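Local coordinates for protein phosphodiesterase (Salpingoeca rosetta, PDB 7CJ3) that binds retinal in a bacteriorhodopsin-like bundle of membrane helices that forms the transmembrane domain of an enzyme of the phosphodiesterase class, at residues B[26-31]-B[135-140]; B[56-61]-B[249-254]. All coordinates share one frame; numbering follows the deposited sequence.

Interaction 1: B[26-31]-B[135-140]. With RET (retinal), chain K; OLC ((2R)-2,3-dihydroxypropyl (9Z)-octadec-9-enoate), chain R.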
loop_
_atom_site.group_PDB
_atom_site.type_symbol
_atom_site.label_atom_id
_atom_site.label_comp_id
_atom_site.label_asym_id
_atom_site.label_seq_id
_atom_site.Cartn_x
_atom_site.Cartn_y
_atom_site.Cartn_z
ATOM N N ILE B 26 -17.692 10.362 11.790
ATOM C CA ILE B 26 -17.482 11.535 12.691
ATOM C C ILE B 26 -17.333 11.063 14.147
ATOM O O ILE B 26 -16.371 11.510 14.811
ATOM C CB ILE B 26 -18.573 12.604 12.474
ATOM C CG1 ILE B 26 -18.301 13.473 11.235
ATOM C CG2 ILE B 26 -18.760 13.494 13.711
ATOM C CD1 ILE B 26 -17.265 12.948 10.246
ATOM N N PHE B 27 -18.228 10.210 14.649
ATOM C CA PHE B 27 -18.134 9.709 16.045
ATOM C C PHE B 27 -16.780 9.007 16.223
ATOM O O PHE B 27 -16.123 9.187 17.294
ATOM C CB PHE B 27 -19.289 8.763 16.396
ATOM C CG PHE B 27 -19.193 8.205 17.800
ATOM C CD1 PHE B 27 -19.332 9.038 18.904
ATOM C CD2 PHE B 27 -19.008 6.847 18.028
ATOM C CE1 PHE B 27 -19.282 8.519 20.192
ATOM C CE2 PHE B 27 -18.927 6.342 19.316
ATOM C CZ PHE B 27 -19.059 7.179 20.394
ATOM N N MET B 28 -16.380 8.225 15.207
ATOM C CA MET B 28 -15.093 7.477 15.175
ATOM C C MET B 28 -13.943 8.463 15.427
ATOM O O MET B 28 -13.152 8.246 16.368
ATOM C CB MET B 28 -14.885 6.748 13.838
ATOM C CG MET B 28 -15.710 5.472 13.684
ATOM S SD MET B 28 -15.755 4.807 11.980
ATOM C CE MET B 28 -14.058 4.276 11.823
ATOM N N ILE B 29 -13.898 9.538 14.642
ATOM C CA ILE B 29 -12.817 10.564 14.675
ATOM C C ILE B 29 -12.738 11.187 16.078
ATOM O O ILE B 29 -11.602 11.357 16.598
ATOM C CB ILE B 29 -13.042 11.602 13.565
ATOM C CG1 ILE B 29 -12.975 10.959 12.173
ATOM C CG2 ILE B 29 -12.058 12.754 13.695
ATOM C CD1 ILE B 29 -13.819 11.670 11.113
ATOM N N ILE B 30 -13.883 11.488 16.696
ATOM C CA ILE B 30 -13.900 12.191 18.011
ATOM C C ILE B 30 -13.345 11.256 19.084
ATOM O O ILE B 30 -12.538 11.714 19.894
ATOM C CB ILE B 30 -15.288 12.745 18.370
ATOM C CG1 ILE B 30 -15.745 13.803 17.364
ATOM C CG2 ILE B 30 -15.276 13.309 19.793
ATOM C CD1 ILE B 30 -17.231 14.035 17.352
ATOM N N VAL B 31 -13.733 9.989 19.066
ATOM C CA VAL B 31 -13.254 8.981 20.062
ATOM C C VAL B 31 -11.735 8.836 19.911
ATOM O O VAL B 31 -11.004 8.731 20.944
ATOM C CB VAL B 31 -13.965 7.628 19.881
ATOM C CG1 VAL B 31 -13.349 6.552 20.765
ATOM C CG2 VAL B 31 -15.463 7.742 20.128
ATOM N N ILE B 135 -10.294 -1.048 18.331
ATOM C CA ILE B 135 -11.607 -0.924 19.033
ATOM C C ILE B 135 -12.553 0.032 18.285
ATOM O O ILE B 135 -13.799 -0.197 18.359
ATOM C CB ILE B 135 -11.384 -0.509 20.500
ATOM C CG1 ILE B 135 -10.899 -1.717 21.312
ATOM C CG2 ILE B 135 -12.639 0.130 21.108
ATOM C CD1 ILE B 135 -10.114 -1.359 22.578
ATOM N N ILE B 136 -12.027 1.053 17.599
ATOM C CA ILE B 136 -12.864 1.956 16.760
ATOM C C ILE B 136 -13.210 1.281 15.432
ATOM O O ILE B 136 -14.354 1.459 14.984
ATOM C CB ILE B 136 -12.170 3.296 16.521
ATOM C CG1 ILE B 136 -11.935 4.032 17.840
ATOM C CG2 ILE B 136 -12.948 4.152 15.541
ATOM C CD1 ILE B 136 -10.964 5.192 17.713
ATOM N N THR B 137 -12.289 0.538 14.815
ATOM C CA THR B 137 -12.438 0.034 13.424
ATOM C C THR B 137 -13.023 -1.393 13.345
ATOM O O THR B 137 -13.871 -1.625 12.474
ATOM C CB THR B 137 -11.095 0.121 12.700
ATOM O OG1 THR B 137 -10.158 -0.637 13.469
ATOM C CG2 THR B 137 -10.626 1.549 12.541
ATOM N N CYS B 138 -12.583 -2.346 14.160
ATOM C CA CYS B 138 -13.022 -3.763 14.029
ATOM C C CYS B 138 -14.532 -3.885 14.223
ATOM O O CYS B 138 -15.213 -4.572 13.456
ATOM C CB CYS B 138 -12.316 -4.692 15.000
ATOM S SG CYS B 138 -10.558 -4.846 14.602
ATOM N N PRO B 139 -15.103 -3.299 15.296
ATOM C CA PRO B 139 -16.558 -3.305 15.439
ATOM C C PRO B 139 -17.262 -2.598 14.265
ATOM O O PRO B 139 -18.346 -3.011 13.925
ATOM C CB PRO B 139 -16.781 -2.689 16.825
ATOM C CG PRO B 139 -15.460 -2.964 17.550
ATOM C CD PRO B 139 -14.419 -2.743 16.478
ATOM N N THR B 140 -16.625 -1.619 13.623
ATOM C CA THR B 140 -17.201 -0.894 12.454
ATOM C C THR B 140 -17.135 -1.800 11.211
ATOM O O THR B 140 -18.089 -1.754 10.390
ATOM C CB THR B 140 -16.512 0.454 12.187
ATOM O OG1 THR B 140 -16.517 1.311 13.338
ATOM C CG2 THR B 140 -17.180 1.186 11.046
HETATM C C1 RET K . -5.880 -10.063 20.413
HETATM C C2 RET K . -5.685 -10.521 21.859
HETATM C C3 RET K . -5.504 -11.964 22.015
HETATM C C4 RET K . -6.664 -12.727 21.412
HETATM C C5 RET K . -7.253 -12.124 20.167
HETATM C C6 RET K . -6.822 -10.962 19.617
HETATM C C7 RET K . -7.315 -10.580 18.286
HETATM C C8 RET K . -7.126 -9.390 17.591
HETATM C C9 RET K . -7.793 -8.945 16.412
HETATM C C10 RET K . -7.544 -7.679 15.824
HETATM C C11 RET K . -7.978 -7.191 14.585
HETATM C C12 RET K . -7.657 -6.004 13.935
HETATM C C13 RET K . -8.160 -5.531 12.712
HETATM C C14 RET K . -7.812 -4.275 12.247
HETATM C C15 RET K . -8.599 -3.454 11.332
HETATM C C16 RET K . -6.452 -8.638 20.531
HETATM C C17 RET K . -4.494 -9.990 19.745
HETATM C C18 RET K . -8.382 -12.971 19.618
HETATM C C19 RET K . -8.793 -9.816 15.714
HETATM C C20 RET K . -9.057 -6.436 11.924
HETATM C C18 OLC R . -21.090 3.234 20.990
HETATM C C10 OLC R . -24.281 7.129 16.472
HETATM C C9 OLC R . -23.258 6.393 16.022
HETATM C C17 OLC R . -21.573 4.445 21.778
HETATM C C11 OLC R . -24.897 6.951 17.842
HETATM C C8 OLC R . -22.559 5.284 16.813
HETATM C C16 OLC R . -22.896 5.018 21.260
HETATM C C12 OLC R . -24.034 7.659 18.883
HETATM C C7 OLC R . -22.354 4.019 15.951
HETATM C C15 OLC R . -23.471 6.147 22.129
HETATM C C13 OLC R . -24.620 7.577 20.307
HETATM C C6 OLC R . -20.944 3.795 15.393
HETATM C C14 OLC R . -23.537 7.495 21.402
HETATM C C5 OLC R . -20.945 2.685 14.325
HETATM C C4 OLC R . -19.649 2.638 13.490
HETATM C C3 OLC R . -19.851 2.954 12.005
#

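Interaction 2: B[56-61]-B[249-254]. With OLC ((2R)-2,3-dihydroxypropyl (9Z)-octadec-9-enoate), chain L; OLC ((2R)-2,3-dihydroxypropyl (9Z)-octadec-9-enoate), chain D.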
loop_
_atom_site.group_PDB
_atom_site.type_symbol
_atom_site.label_atom_id
_atom_site.label_comp_id
_atom_site.label_asym_id
_atom_site.label_seq_id
_atom_site.Cartn_x
_atom_site.Cartn_y
_atom_site.Cartn_z
ATOM N N SER B 56 15.000 -0.342 16.468
ATOM C CA SER B 56 15.312 0.741 15.506
ATOM C C SER B 56 14.445 0.662 14.249
ATOM O O SER B 56 14.456 1.628 13.487
ATOM C CB SER B 56 16.744 0.638 15.121
ATOM O OG SER B 56 17.297 -0.412 15.850
ATOM N N HIS B 57 13.713 -0.421 14.024
ATOM C CA HIS B 57 12.928 -0.626 12.779
ATOM C C HIS B 57 11.488 -0.148 12.956
ATOM O O HIS B 57 10.783 -0.028 11.929
ATOM C CB HIS B 57 13.063 -2.079 12.297
ATOM C CG HIS B 57 14.484 -2.532 12.238
ATOM N ND1 HIS B 57 15.449 -1.897 11.450
ATOM C CD2 HIS B 57 15.137 -3.454 12.978
ATOM C CE1 HIS B 57 16.628 -2.450 11.668
ATOM N NE2 HIS B 57 16.462 -3.431 12.576
ATOM N N LEU B 58 11.092 0.176 14.193
ATOM C CA LEU B 58 9.670 0.406 14.575
ATOM C C LEU B 58 9.117 1.658 13.876
ATOM O O LEU B 58 7.993 1.570 13.342
ATOM C CB LEU B 58 9.548 0.436 16.100
ATOM C CG LEU B 58 9.694 -0.930 16.777
ATOM C CD1 LEU B 58 9.362 -0.871 18.263
ATOM C CD2 LEU B 58 8.794 -1.941 16.123
ATOM N N GLN B 59 9.874 2.754 13.803
ATOM C CA GLN B 59 9.410 4.025 13.164
ATOM C C GLN B 59 9.159 3.743 11.674
ATOM O O GLN B 59 8.109 4.147 11.125
ATOM C CB GLN B 59 10.447 5.125 13.469
ATOM C CG GLN B 59 10.168 6.518 12.923
ATOM C CD GLN B 59 11.313 7.443 13.285
ATOM O OE1 GLN B 59 12.228 7.058 14.035
ATOM N NE2 GLN B 59 11.250 8.663 12.762
ATOM N N SER B 60 10.054 3.001 11.037
ATOM C CA SER B 60 9.962 2.652 9.601
ATOM C C SER B 60 8.683 1.882 9.351
ATOM O O SER B 60 7.998 2.195 8.382
ATOM C CB SER B 60 11.139 1.818 9.193
ATOM O OG SER B 60 12.336 2.586 9.184
ATOM N N PHE B 61 8.407 0.885 10.201
ATOM C CA PHE B 61 7.231 -0.009 10.084
ATOM C C PHE B 61 5.944 0.821 10.128
ATOM O O PHE B 61 5.142 0.743 9.186
ATOM C CB PHE B 61 7.271 -1.057 11.187
ATOM C CG PHE B 61 8.399 -2.055 11.126
ATOM C CD1 PHE B 61 9.272 -2.106 10.050
ATOM C CD2 PHE B 61 8.550 -2.988 12.142
ATOM C CE1 PHE B 61 10.318 -3.025 10.025
ATOM C CE2 PHE B 61 9.582 -3.914 12.112
ATOM C CZ PHE B 61 10.464 -3.928 11.053
ATOM N N ASP B 249 10.799 -12.455 18.467
ATOM C CA ASP B 249 11.112 -11.189 19.186
ATOM C C ASP B 249 10.054 -10.127 18.833
ATOM O O ASP B 249 9.170 -10.368 17.989
ATOM C CB ASP B 249 12.546 -10.706 18.910
ATOM C CG ASP B 249 12.888 -10.286 17.478
ATOM O OD1 ASP B 249 13.006 -11.166 16.650
ATOM O OD2 ASP B 249 13.069 -9.063 17.214
ATOM N N PHE B 250 10.143 -8.966 19.469
ATOM C CA PHE B 250 9.113 -7.907 19.455
ATOM C C PHE B 250 8.935 -7.360 18.040
ATOM O O PHE B 250 7.755 -7.356 17.532
ATOM C CB PHE B 250 9.510 -6.790 20.419
ATOM C CG PHE B 250 8.392 -5.807 20.577
ATOM C CD1 PHE B 250 7.174 -6.222 21.101
ATOM C CD2 PHE B 250 8.535 -4.496 20.124
ATOM C CE1 PHE B 250 6.123 -5.322 21.202
ATOM C CE2 PHE B 250 7.481 -3.601 20.236
ATOM C CZ PHE B 250 6.279 -4.016 20.775
ATOM N N GLN B 251 10.068 -6.938 17.444
ATOM C CA GLN B 251 10.151 -6.307 16.098
ATOM C C GLN B 251 9.577 -7.239 15.015
ATOM O O GLN B 251 8.812 -6.750 14.168
ATOM C CB GLN B 251 11.588 -5.884 15.788
ATOM C CG GLN B 251 12.109 -4.807 16.709
ATOM C CD GLN B 251 13.279 -4.010 16.180
ATOM O OE1 GLN B 251 14.429 -4.387 16.336
ATOM N NE2 GLN B 251 13.000 -2.879 15.571
ATOM N N VAL B 252 9.899 -8.536 15.035
ATOM C CA VAL B 252 9.315 -9.504 14.053
ATOM C C VAL B 252 7.790 -9.495 14.192
ATOM O O VAL B 252 7.119 -9.407 13.170
ATOM C CB VAL B 252 9.926 -10.921 14.203
ATOM C CG1 VAL B 252 9.056 -11.998 13.555
ATOM C CG2 VAL B 252 11.354 -11.002 13.638
ATOM N N GLY B 253 7.263 -9.529 15.422
ATOM C CA GLY B 253 5.813 -9.434 15.706
ATOM C C GLY B 253 5.174 -8.135 15.210
ATOM O O GLY B 253 4.040 -8.192 14.656
ATOM N N GLU B 254 5.846 -6.995 15.412
ATOM C CA GLU B 254 5.345 -5.655 14.994
ATOM C C GLU B 254 5.182 -5.624 13.472
ATOM O O GLU B 254 4.120 -5.141 12.990
ATOM C CB GLU B 254 6.280 -4.571 15.540
ATOM C CG GLU B 254 6.108 -4.372 17.046
ATOM C CD GLU B 254 4.652 -4.212 17.449
ATOM O OE1 GLU B 254 4.068 -5.193 17.910
ATOM O OE2 GLU B 254 4.089 -3.131 17.246
HETATM C C18 OLC L . 1.402 -3.124 2.618
HETATM C C10 OLC L . 6.735 -4.569 7.812
HETATM C C9 OLC L . 7.381 -5.557 7.165
HETATM C C17 OLC L . 1.630 -2.361 3.921
HETATM C C11 OLC L . 6.514 -3.180 7.262
HETATM C C8 OLC L . 7.919 -5.290 5.779
HETATM C C24 OLC L . 18.529 -5.745 11.063
HETATM C C16 OLC L . 2.916 -1.635 3.787
HETATM C C12 OLC L . 5.067 -2.939 7.457
HETATM C C7 OLC L . 8.442 -6.555 5.179
HETATM C C15 OLC L . 4.056 -2.653 3.828
HETATM C C13 OLC L . 4.444 -2.264 6.278
HETATM C C6 OLC L . 9.532 -7.145 6.063
HETATM C C14 OLC L . 4.317 -3.294 5.191
HETATM C C5 OLC L . 10.757 -6.299 6.308
HETATM C C4 OLC L . 11.008 -6.310 7.787
HETATM C C3 OLC L . 12.353 -5.656 8.083
HETATM C C2 OLC L . 13.529 -6.498 7.634
HETATM C C21 OLC L . 16.783 -6.828 9.762
HETATM C C1 OLC L . 14.444 -6.652 8.815
HETATM C C22 OLC L . 17.375 -5.468 10.070
HETATM O O19 OLC L . 13.933 -6.724 9.931
HETATM O O25 OLC L . 18.847 -4.600 11.881
HETATM O O23 OLC L . 17.750 -4.759 8.832
HETATM O O20 OLC L . 15.905 -6.698 8.640
HETATM C C18 OLC D . 3.289 2.628 0.578
HETATM C C10 OLC D . 8.992 5.541 5.965
HETATM C C9 OLC D . 8.805 6.703 6.607
HETATM C C17 OLC D . 4.532 1.895 1.009
HETATM C C11 OLC D . 8.666 5.292 4.506
HETATM C C8 OLC D . 9.250 6.752 8.061
HETATM C C16 OLC D . 5.475 2.804 1.778
HETATM C C12 OLC D . 9.560 4.177 3.906
HETATM C C7 OLC D . 10.775 6.475 8.176
HETATM C C15 OLC D . 6.938 2.463 1.544
HETATM C C13 OLC D . 8.773 3.067 3.225
HETATM C C6 OLC D . 11.449 7.083 9.425
HETATM C C14 OLC D . 7.870 3.514 2.091
HETATM C C5 OLC D . 12.720 6.357 9.916
#

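Interaction 1: B[26-31]-B[135-140]
Helices 17-41 and 128-149 run nearly antiparallel here, their local axes at 155° and 10.5 Å apart, and the backbones come nearest at Met-28 and Ile-136, whose CA atoms are 6.2 Å apart. Ile-136 points its CB at the partner helix, and its CG2 branch, anti to its own backbone N, lies against CB and CG of Met-28, with CG 3.6 Å away. The Met-28 and Ile-136 side chains cross obliquely, and a bend at chi3 (69°) turns CE of the methionine back to within 3.9 Å of the same Ile-136 CG2. SD meets Thr-140 tip to tip, 3.8 Å from OG1. One turn along helix 17-41, Val-31 CG1 slides past the other branch of Ile-136, 4.1 Å from CD1. This joins the N-terminal helix to the outer side of a helix of the bacteriorhodopsin-like bundle whose inner side faces retinal: Cys-138 packs beside C12 and C13 of the polyene, and Thr-137 OG1 lies 3.9 Å from C15, while that hydroxyl is hydrogen-bonded to Glu-133 O. At Pro-139 helix 128-149 is kinked, and the backbone N atoms of Pro-139 and Thr-140 make no bond to the preceding turn. The hydroxyl of Thr-140 instead donates to Ile-136 O over 2.7 Å, with a C=O...OG1 angle of 161°, so a carbonyl at the kink is satisfied by a side chain. C3 of the glyceride's acyl chain, near its carboxyl end, packs on Thr-140 CG2, C17 lies near Phe-27 CZ, and Val-101 of helix 86-111 touches both Met-28 and Thr-137.

Interaction 2: B[56-61]-B[249-254]
The carboxylate of Glu-254, whose CB and CG both rest against Leu-58 CD2, is gripped at each oxygen: OE2 takes a salt bridge from Arg-130 and a hydrogen bond with Tyr-62 OH, and OE1 a salt bridge from Arg-243. Its CG, anti to the carbonyl carbon (chi1 -74°), lies 3.5 Å above one face of the Phe-250 ring, offset to the rim. Leu-58 divides its branches between these two residues: with CD2 on Glu-254, CD1 meets Phe-250 at the ring edge, in its plane, 3.9 Å from CE2, the two side chains crossing at about a right angle. Phe-61 turns its own edge to the other helix, CE2 3.6 Å from Gln-251 O; His-57 O lies over one face of this ring and the glyceride carbon C10 over the opposite one. Gln-251 extends beyond CG to the turn leading into helix 58-81, where its amide sits beside the backbone N atoms of Ser-56 and His-57, CD 3.7 Å from His-57 CD2; the amide plane is turned 15° from that of the imidazole, although the two side chains cross at about a right angle. At the ring edge, next to CD2, NE2 is hydrogen-bonded to the lipid hydroxyl O25 (2.7 Å), of a glyceride also held by Gln-59 of the second subunit. His-57 and Phe-61 pack on Ser-60 of that subunit too, at the dimer interface. Asp-249 holds the N-cap position of helix 250-277, and the whole is the junction of the first and last helices of a seven-helix rhodopsin bundle, where the ring of helices closes.

In the fold
The two contacts lie 25 Å apart between centres, with nearest atoms about 15 Å apart, and share no helix. Their segments alternate along the chain: 26-31, 56-61, 135-140, 249-254. Interaction 2 closes the retinal-binding ring by joining helices 58-81 and 250-277 at their N-terminal ends, next to the second subunit. Interaction 1 sits nearer the middle of the chain and fastens helix 17-41 to helix 128-149, adding an eighth long helix to the seven of a rhodopsin. The chromophore lies near both: Thr-137 and Cys-138 of interaction 1 line its pocket, and the Glu-254 side chain of interaction 2 is about 10 Å from it.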